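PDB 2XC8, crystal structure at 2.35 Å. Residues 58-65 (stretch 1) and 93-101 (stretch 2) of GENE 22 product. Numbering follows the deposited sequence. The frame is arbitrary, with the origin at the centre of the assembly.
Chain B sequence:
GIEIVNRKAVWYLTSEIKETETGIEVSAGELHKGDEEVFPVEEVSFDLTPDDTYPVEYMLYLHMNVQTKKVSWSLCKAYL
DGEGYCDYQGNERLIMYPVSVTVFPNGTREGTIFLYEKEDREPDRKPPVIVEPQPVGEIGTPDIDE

Stretch 1 (58-65) YMLYLHMN
Stretch 2 (93-101) RLIMYPVSV

Antiparallel strands can absorb irregularities and remain hydrogen bonded, as residues 58-65 and 93-101 of the GENE 22 product illustrate. The strands, 58-64 and 93-101, have N-to-C directions at 140° and axes approaching to 4.4 Å. Stretch 1 is regular, phi lying between -107° and -132° and psi between 113° and 159° from Tyr58 to Met64. Stretch 2 is largely extended (phi -65° to -156°, psi 106° to 156°) but departs from this pattern at Ile95 (phi/psi -99°/-54°), Tyr97 (-111°/81°) and Pro98 (-78°/-16°).

At one end the register pairs Tyr58 with Val101 and Met59 with Ser100, their CA atoms 5.2 and 4.9 Å apart. Tyr58 N donates to Val101 O at 2.7 Å, and Val101 N returns a bond to Tyr58 O at 3.0 Å. Leu60 N then donates to Val99 O at 3.1 Å. Val99 N does not return the bond, lying 4.2 Å from Leu60 O; that carbonyl sits 3.4 Å from Pro98 CD and accepts a CA-H...O contact from Tyr97 CA at 3.5 Å.

Past Leu60 the nearest-CA register moves by one residue, skipping Pro98: Tyr61 CA is 5.0 Å from Tyr97 CA, and Leu62 CA 5.2 Å from Met96 CA. Leu62 N donates to Met96 O at 3.0 Å. Leu62 O accepts from both Ile95 N at 2.7 Å and Met96 N at 3.1 Å: two consecutive amides converge on one carbonyl, the signature of a beta bulge. The register shifts again by one, so that His63 pairs with Leu94, their CA atoms just 4.2 Å apart. Beyond the bulge Met64 N donates to Arg93 O at 2.8 Å, while Arg93 N reaches Met64 O at 2.9 Å, more bent at 131°.

Bridged side chains alternate between the two faces; CA-to-CB of Ile95 instead points toward stretch 1, and those of Tyr61, Tyr97 and Pro98 (C-gamma endo) sideways. Tyr58, Leu60, Leu62 and Met64 share one face with Val101 (chi1 t), Val99, Met96 and Arg93. Leu60 and Leu62 are both tp; Leu60 CD2 packs 3.8 Å from Val99 CG2 (chi1 t), and Leu62 CD2 lies 3.8 Å from CG of selenomethionine Met96, ptp. These are dispersion contacts between buried apolar groups. Selenomethionine Met64 is ttm, its CB 4.2 Å from CG1 of Ile95 (mm). Tyr58 (chi1 m, chi2 -87°) and Arg93 (ttt, chi4 -177°) start on this face, but their ends lead away.

Met59, His63, Ser100 and Leu94 lie on the other face. Selenomethionine Met59 has chi1 -129°, chi2 98° and chi3 103°, placing SE 3.5 Å from Ser100 OG (chi1 t). Tyr61 (chi1 -51°, chi2 -67°) and Tyr97 (chi1 -38°, chi2 80°) meet rim to rim: Tyr61 CE1 is 3.5 Å from Tyr97 CD2, the planes inclined at 69°. Tyr61 CB also touches CD1 of Leu94 (tp) at 3.7 Å. His63 takes chi1 p and chi2 86°; its ring leads away, and NE2 is hydrogen-bonded elsewhere in the structure.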

# COMPACT_ATOMS: atom_id res chain seq x y z
N TYR B 58 -4.70 16.53 -6.17
CA TYR B 58 -3.36 16.15 -6.62
C TYR B 58 -3.44 14.99 -7.60
O TYR B 58 -4.10 13.98 -7.34
CB TYR B 58 -2.47 15.78 -5.44
CG TYR B 58 -2.03 16.96 -4.62
CD1 TYR B 58 -0.89 17.69 -4.96
CD2 TYR B 58 -2.75 17.37 -3.50
CE1 TYR B 58 -0.48 18.78 -4.21
CE2 TYR B 58 -2.35 18.46 -2.74
CZ TYR B 58 -1.21 19.16 -3.11
OH TYR B 58 -0.81 20.24 -2.36
N MSE B 59 -2.75 15.13 -8.72
CA MSE B 59 -2.71 14.15 -9.76
C MSE B 59 -1.36 13.80 -10.28
O MSE B 59 -0.64 14.62 -10.77
CB MSE B 59 -3.56 14.62 -10.91
CG MSE B 59 -4.52 13.62 -11.34
SE MSE B 59 -6.28 13.84 -10.68
CE MSE B 59 -6.95 14.53 -12.27
N LEU B 60 -1.01 12.54 -10.16
CA LEU B 60 0.31 12.09 -10.57
C LEU B 60 0.23 11.28 -11.87
O LEU B 60 -0.55 10.33 -11.98
CB LEU B 60 0.96 11.26 -9.46
CG LEU B 60 2.41 10.78 -9.62
CD1 LEU B 60 3.40 11.94 -9.62
CD2 LEU B 60 2.75 9.78 -8.53
N TYR B 61 1.04 11.67 -12.85
CA TYR B 61 1.05 11.03 -14.16
C TYR B 61 2.37 10.33 -14.45
O TYR B 61 3.44 10.87 -14.19
CB TYR B 61 0.77 12.05 -15.28
CG TYR B 61 -0.45 12.93 -15.06
CD1 TYR B 61 -1.73 12.38 -15.07
CD2 TYR B 61 -0.31 14.30 -14.87
CE1 TYR B 61 -2.85 13.19 -14.87
CE2 TYR B 61 -1.43 15.11 -14.68
CZ TYR B 61 -2.69 14.55 -14.68
OH TYR B 61 -3.80 15.34 -14.49
N LEU B 62 2.28 9.11 -14.98
CA LEU B 62 3.45 8.40 -15.49
C LEU B 62 3.33 8.30 -17.01
O LEU B 62 2.43 7.63 -17.52
CB LEU B 62 3.57 7.01 -14.85
CG LEU B 62 4.86 6.22 -15.12
CD1 LEU B 62 6.05 6.83 -14.39
CD2 LEU B 62 4.69 4.76 -14.72
N HIS B 63 4.22 8.99 -17.71
CA HIS B 63 4.18 9.06 -19.16
C HIS B 63 5.53 8.73 -19.78
O HIS B 63 6.57 8.82 -19.12
CB HIS B 63 3.71 10.45 -19.62
CG HIS B 63 4.42 11.57 -18.93
ND1 HIS B 63 5.62 12.08 -19.36
CD2 HIS B 63 4.09 12.28 -17.82
CE1 HIS B 63 6.01 13.05 -18.56
NE2 HIS B 63 5.10 13.20 -17.61
N MSE B 64 5.51 8.34 -21.06
CA MSE B 64 6.71 7.92 -21.77
C MSE B 64 6.90 8.59 -23.12
O MSE B 64 5.93 8.78 -23.87
CB MSE B 64 6.67 6.40 -21.98
CG MSE B 64 7.94 5.82 -22.61
SE MSE B 64 7.66 4.03 -23.35
CE MSE B 64 7.21 3.10 -21.70
N ASN B 65 8.14 8.96 -23.42
CA ASN B 65 8.44 9.52 -24.73
C ASN B 65 8.66 8.26 -25.56
O ASN B 65 9.61 7.52 -25.31
CB ASN B 65 9.70 10.39 -24.69
CG ASN B 65 10.11 10.91 -26.07
OD1 ASN B 65 10.29 10.15 -27.02
ND2 ASN B 65 10.27 12.22 -26.17
N ARG B 93 3.21 9.67 -24.31
CA ARG B 93 2.23 8.66 -24.03
C ARG B 93 1.99 8.49 -22.54
O ARG B 93 2.84 8.18 -21.79
CB ARG B 93 2.63 7.34 -24.66
CG ARG B 93 1.58 6.29 -24.54
CD ARG B 93 1.97 4.94 -25.03
NE ARG B 93 0.98 4.00 -24.55
CZ ARG B 93 1.01 2.69 -24.73
NH1 ARG B 93 1.99 2.12 -25.37
NH2 ARG B 93 0.04 1.95 -24.25
N LEU B 94 0.75 8.69 -22.15
CA LEU B 94 0.38 8.51 -20.78
C LEU B 94 0.18 7.05 -20.49
O LEU B 94 -0.54 6.37 -21.15
CB LEU B 94 -0.84 9.33 -20.39
CG LEU B 94 -1.43 9.19 -19.00
CD1 LEU B 94 -0.68 9.86 -17.93
CD2 LEU B 94 -2.77 9.74 -19.05
N ILE B 95 0.88 6.58 -19.49
CA ILE B 95 0.93 5.20 -19.16
C ILE B 95 -0.03 4.93 -18.04
O ILE B 95 -0.84 4.09 -18.17
CB ILE B 95 2.36 4.75 -18.80
CG1 ILE B 95 3.33 4.97 -19.96
CG2 ILE B 95 2.38 3.36 -18.38
CD1 ILE B 95 3.03 4.24 -21.22
N MSE B 96 0.08 5.65 -16.95
CA MSE B 96 -0.81 5.47 -15.82
C MSE B 96 -1.02 6.64 -14.86
O MSE B 96 -0.21 7.52 -14.78
CB MSE B 96 -0.41 4.26 -15.00
CG MSE B 96 0.95 4.32 -14.43
SE MSE B 96 1.56 2.86 -13.44
CE MSE B 96 1.45 1.52 -14.69
N TYR B 97 -2.15 6.63 -14.17
CA TYR B 97 -2.43 7.65 -13.17
C TYR B 97 -2.41 6.97 -11.81
O TYR B 97 -3.45 6.67 -11.29
CB TYR B 97 -3.79 8.37 -13.25
CG TYR B 97 -4.35 8.71 -14.58
CD1 TYR B 97 -4.99 7.75 -15.32
CD2 TYR B 97 -4.33 10.00 -15.05
CE1 TYR B 97 -5.52 8.05 -16.54
CE2 TYR B 97 -4.86 10.32 -16.25
CZ TYR B 97 -5.46 9.34 -17.00
OH TYR B 97 -6.01 9.60 -18.22
N PRO B 98 -1.26 6.74 -11.23
CA PRO B 98 -1.29 5.91 -10.02
C PRO B 98 -1.74 6.61 -8.72
O PRO B 98 -2.08 5.93 -7.76
CB PRO B 98 0.16 5.42 -9.89
CG PRO B 98 0.97 6.46 -10.57
CD PRO B 98 0.13 7.04 -11.67
N VAL B 99 -1.75 7.95 -8.70
CA VAL B 99 -2.17 8.69 -7.50
C VAL B 99 -3.17 9.80 -7.84
O VAL B 99 -2.92 10.62 -8.73
CB VAL B 99 -0.96 9.28 -6.71
CG1 VAL B 99 -1.43 9.99 -5.44
CG2 VAL B 99 0.05 8.19 -6.35
N SER B 100 -4.30 9.81 -7.13
CA SER B 100 -5.33 10.84 -7.27
C SER B 100 -5.95 11.13 -5.91
O SER B 100 -6.72 10.32 -5.39
CB SER B 100 -6.40 10.39 -8.27
OG SER B 100 -7.42 11.37 -8.41
N VAL B 101 -5.60 12.28 -5.32
CA VAL B 101 -6.00 12.61 -3.95
C VAL B 101 -6.55 14.03 -3.83
O VAL B 101 -5.99 14.98 -4.37
CB VAL B 101 -4.83 12.41 -2.94
CG1 VAL B 101 -5.28 12.71 -1.51
CG2 VAL B 101 -4.27 11.00 -3.02